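Local coordinates for protein mirolysin (Tannerella forsythia, PDB 6R7V) that is the zymogen of a pappalysin-family zinc metallopeptidase that probably cleaves peptide bonds once its cysteine-switch latency is relieved, at residues I45-V50 and A99-K104. The protein carries 1 engineered substitution. Residues are numbered along the deposited sequence; the frame is centred on the assembly and turned at random.
Sequences ILIPVV and ANIEFK
CG of L46 is anti to the backbone N (chi1 174°), and chi2 of 58° then turns CD1 onto K104. The two side chains cross at about a right angle: L46 CD1 lies 3.7 Å from K104 CG and also touches CD and CE. Lysine suits this partly exposed place because its extended methylenes cover leucine while its amine reaches on past them. On the other face, I47 and F103 stand side by side, I47 CB 3.8 Å from F103 CD2, and V49 CG2 meets the ring at its edge, in plane, 4.0 Å from CD2. I101 CG2 packs on I47 CG1, so branched and aromatic residues fill this buried side. Between the faces runs a parallel ladder: I45 donates to N100 O and accepts from E102, I47 donates to E102 O and accepts from K104, and V49 N closes it on K104 O; E102 N to I45 O is 2.8 Å, nearly straight at 171°. P48, lacking an N-H, sits where this ladder needs none. Strands 45-55 and 101-105 are neighbours in the mixed sheet, where 152-157 also pairs parallel with 45-55, L152 touching I47 and F103; F78 meets the F103 ring edge-to-face, while helices 299-302 and 304-307 cover P48.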
loop_
_atom_site.group_PDB
_atom_site.type_symbol
_atom_site.label_atom_id
_atom_site.label_comp_id
_atom_site.label_asym_id
_atom_site.label_seq_id
_atom_site.Cartn_x
_atom_site.Cartn_y
_atom_site.Cartn_z
ATOM N N ILE A 45 11.298 -0.381 -11.664
ATOM C CA ILE A 45 10.686 0.877 -11.269
ATOM C C ILE A 45 11.262 1.218 -9.910
ATOM O O ILE A 45 11.245 0.367 -9.020
ATOM C CB ILE A 45 9.146 0.721 -11.244
ATOM C CG1 ILE A 45 8.612 0.533 -12.671
ATOM C CG2 ILE A 45 8.493 1.911 -10.527
ATOM C CD1 ILE A 45 7.159 0.034 -12.723
ATOM N N LEU A 46 11.817 2.429 -9.765
ATOM C CA LEU A 46 12.407 2.855 -8.499
ATOM C C LEU A 46 11.531 3.927 -7.861
ATOM O O LEU A 46 11.195 4.923 -8.501
ATOM C CB LEU A 46 13.832 3.393 -8.755
ATOM C CG LEU A 46 14.570 4.014 -7.563
ATOM C CD1 LEU A 46 14.706 3.033 -6.408
ATOM C CD2 LEU A 46 15.960 4.485 -8.010
ATOM N N ILE A 47 11.243 3.744 -6.580
ATOM C CA ILE A 47 10.413 4.662 -5.824
ATOM C C ILE A 47 11.226 5.333 -4.731
ATOM O O ILE A 47 11.543 4.666 -3.746
ATOM C CB ILE A 47 9.227 3.903 -5.167
ATOM C CG1 ILE A 47 8.403 3.055 -6.159
ATOM C CG2 ILE A 47 8.316 4.878 -4.361
ATOM C CD1 ILE A 47 7.688 3.732 -7.140
ATOM N N PRO A 48 11.511 6.654 -4.833
ATOM C CA PRO A 48 12.133 7.388 -3.704
ATOM C C PRO A 48 11.127 7.536 -2.587
ATOM O O PRO A 48 9.970 7.881 -2.842
ATOM C CB PRO A 48 12.449 8.778 -4.313
ATOM C CG PRO A 48 12.353 8.591 -5.827
ATOM C CD PRO A 48 11.245 7.554 -5.974
ATOM N N VAL A 49 11.537 7.262 -1.343
ATOM C CA VAL A 49 10.636 7.285 -0.212
ATOM C C VAL A 49 11.086 8.299 0.812
ATOM O O VAL A 49 12.268 8.409 1.121
ATOM C CB VAL A 49 10.590 5.868 0.447
ATOM C CG1 VAL A 49 9.721 5.850 1.716
ATOM C CG2 VAL A 49 10.091 4.812 -0.548
ATOM N N VAL A 50 10.131 8.990 1.409
ATOM C CA VAL A 50 10.363 9.789 2.599
ATOM C C VAL A 50 9.409 9.288 3.669
ATOM O O VAL A 50 8.203 9.101 3.422
ATOM C CB VAL A 50 10.263 11.314 2.362
ATOM C CG1 VAL A 50 8.907 11.728 1.765
ATOM C CG2 VAL A 50 10.578 12.099 3.637
ATOM N N ALA A 99 6.999 -7.912 -8.687
ATOM C CA ALA A 99 6.626 -6.598 -9.206
ATOM C C ALA A 99 7.770 -5.868 -9.825
ATOM O O ALA A 99 7.537 -4.931 -10.577
ATOM C CB ALA A 99 6.026 -5.737 -8.097
ATOM N N ASN A 100 9.021 -6.228 -9.485
ATOM C CA ASN A 100 10.191 -5.545 -10.032
ATOM C C ASN A 100 10.082 -4.029 -9.775
ATOM O O ASN A 100 10.333 -3.172 -10.644
ATOM C CB ASN A 100 10.393 -5.898 -11.507
ATOM C CG ASN A 100 11.673 -5.362 -12.114
ATOM O OD1 ASN A 100 12.660 -5.114 -11.414
ATOM N ND2 ASN A 100 11.657 -5.150 -13.419
ATOM N N ILE A 101 9.682 -3.706 -8.534
ATOM C CA ILE A 101 9.613 -2.353 -8.009
ATOM C C ILE A 101 10.542 -2.317 -6.801
ATOM O O ILE A 101 10.420 -3.161 -5.905
ATOM C CB ILE A 101 8.150 -1.983 -7.633
ATOM C CG1 ILE A 101 7.247 -1.990 -8.867
ATOM C CG2 ILE A 101 8.107 -0.603 -6.956
ATOM C CD1 ILE A 101 5.716 -1.791 -8.565
ATOM N N GLU A 102 11.437 -1.324 -6.775
ATOM C CA GLU A 102 12.382 -1.052 -5.686
ATOM C C GLU A 102 12.019 0.200 -4.936
ATOM O O GLU A 102 11.550 1.156 -5.552
ATOM C CB GLU A 102 13.795 -0.787 -6.255
ATOM C CG GLU A 102 14.599 -1.957 -6.724
ATOM C CD GLU A 102 15.881 -1.529 -7.422
ATOM O OE1 GLU A 102 16.218 -0.324 -7.453
ATOM O OE2 GLU A 102 16.506 -2.415 -8.019
ATOM N N PHE A 103 12.393 0.263 -3.661
ATOM C CA PHE A 103 12.134 1.401 -2.786
ATOM C C PHE A 103 13.430 1.828 -2.176
ATOM O O PHE A 103 14.216 0.983 -1.746
ATOM C CB PHE A 103 11.144 1.022 -1.677
ATOM C CG PHE A 103 9.791 0.595 -2.186
ATOM C CD1 PHE A 103 9.575 -0.710 -2.628
ATOM C CD2 PHE A 103 8.739 1.504 -2.262
ATOM C CE1 PHE A 103 8.325 -1.105 -3.106
ATOM C CE2 PHE A 103 7.497 1.117 -2.781
ATOM C CZ PHE A 103 7.295 -0.194 -3.194
ATOM N N LYS A 104 13.698 3.139 -2.177
ATOM C CA LYS A 104 14.913 3.633 -1.532
ATOM C C LYS A 104 14.593 4.894 -0.799
ATOM O O LYS A 104 13.922 5.776 -1.347
ATOM C CB LYS A 104 16.052 3.914 -2.533
ATOM C CG LYS A 104 16.651 2.706 -3.225
ATOM C CD LYS A 104 17.796 3.141 -4.161
ATOM C CE LYS A 104 18.103 2.042 -5.135
ATOM N NZ LYS A 104 19.268 2.363 -5.993
#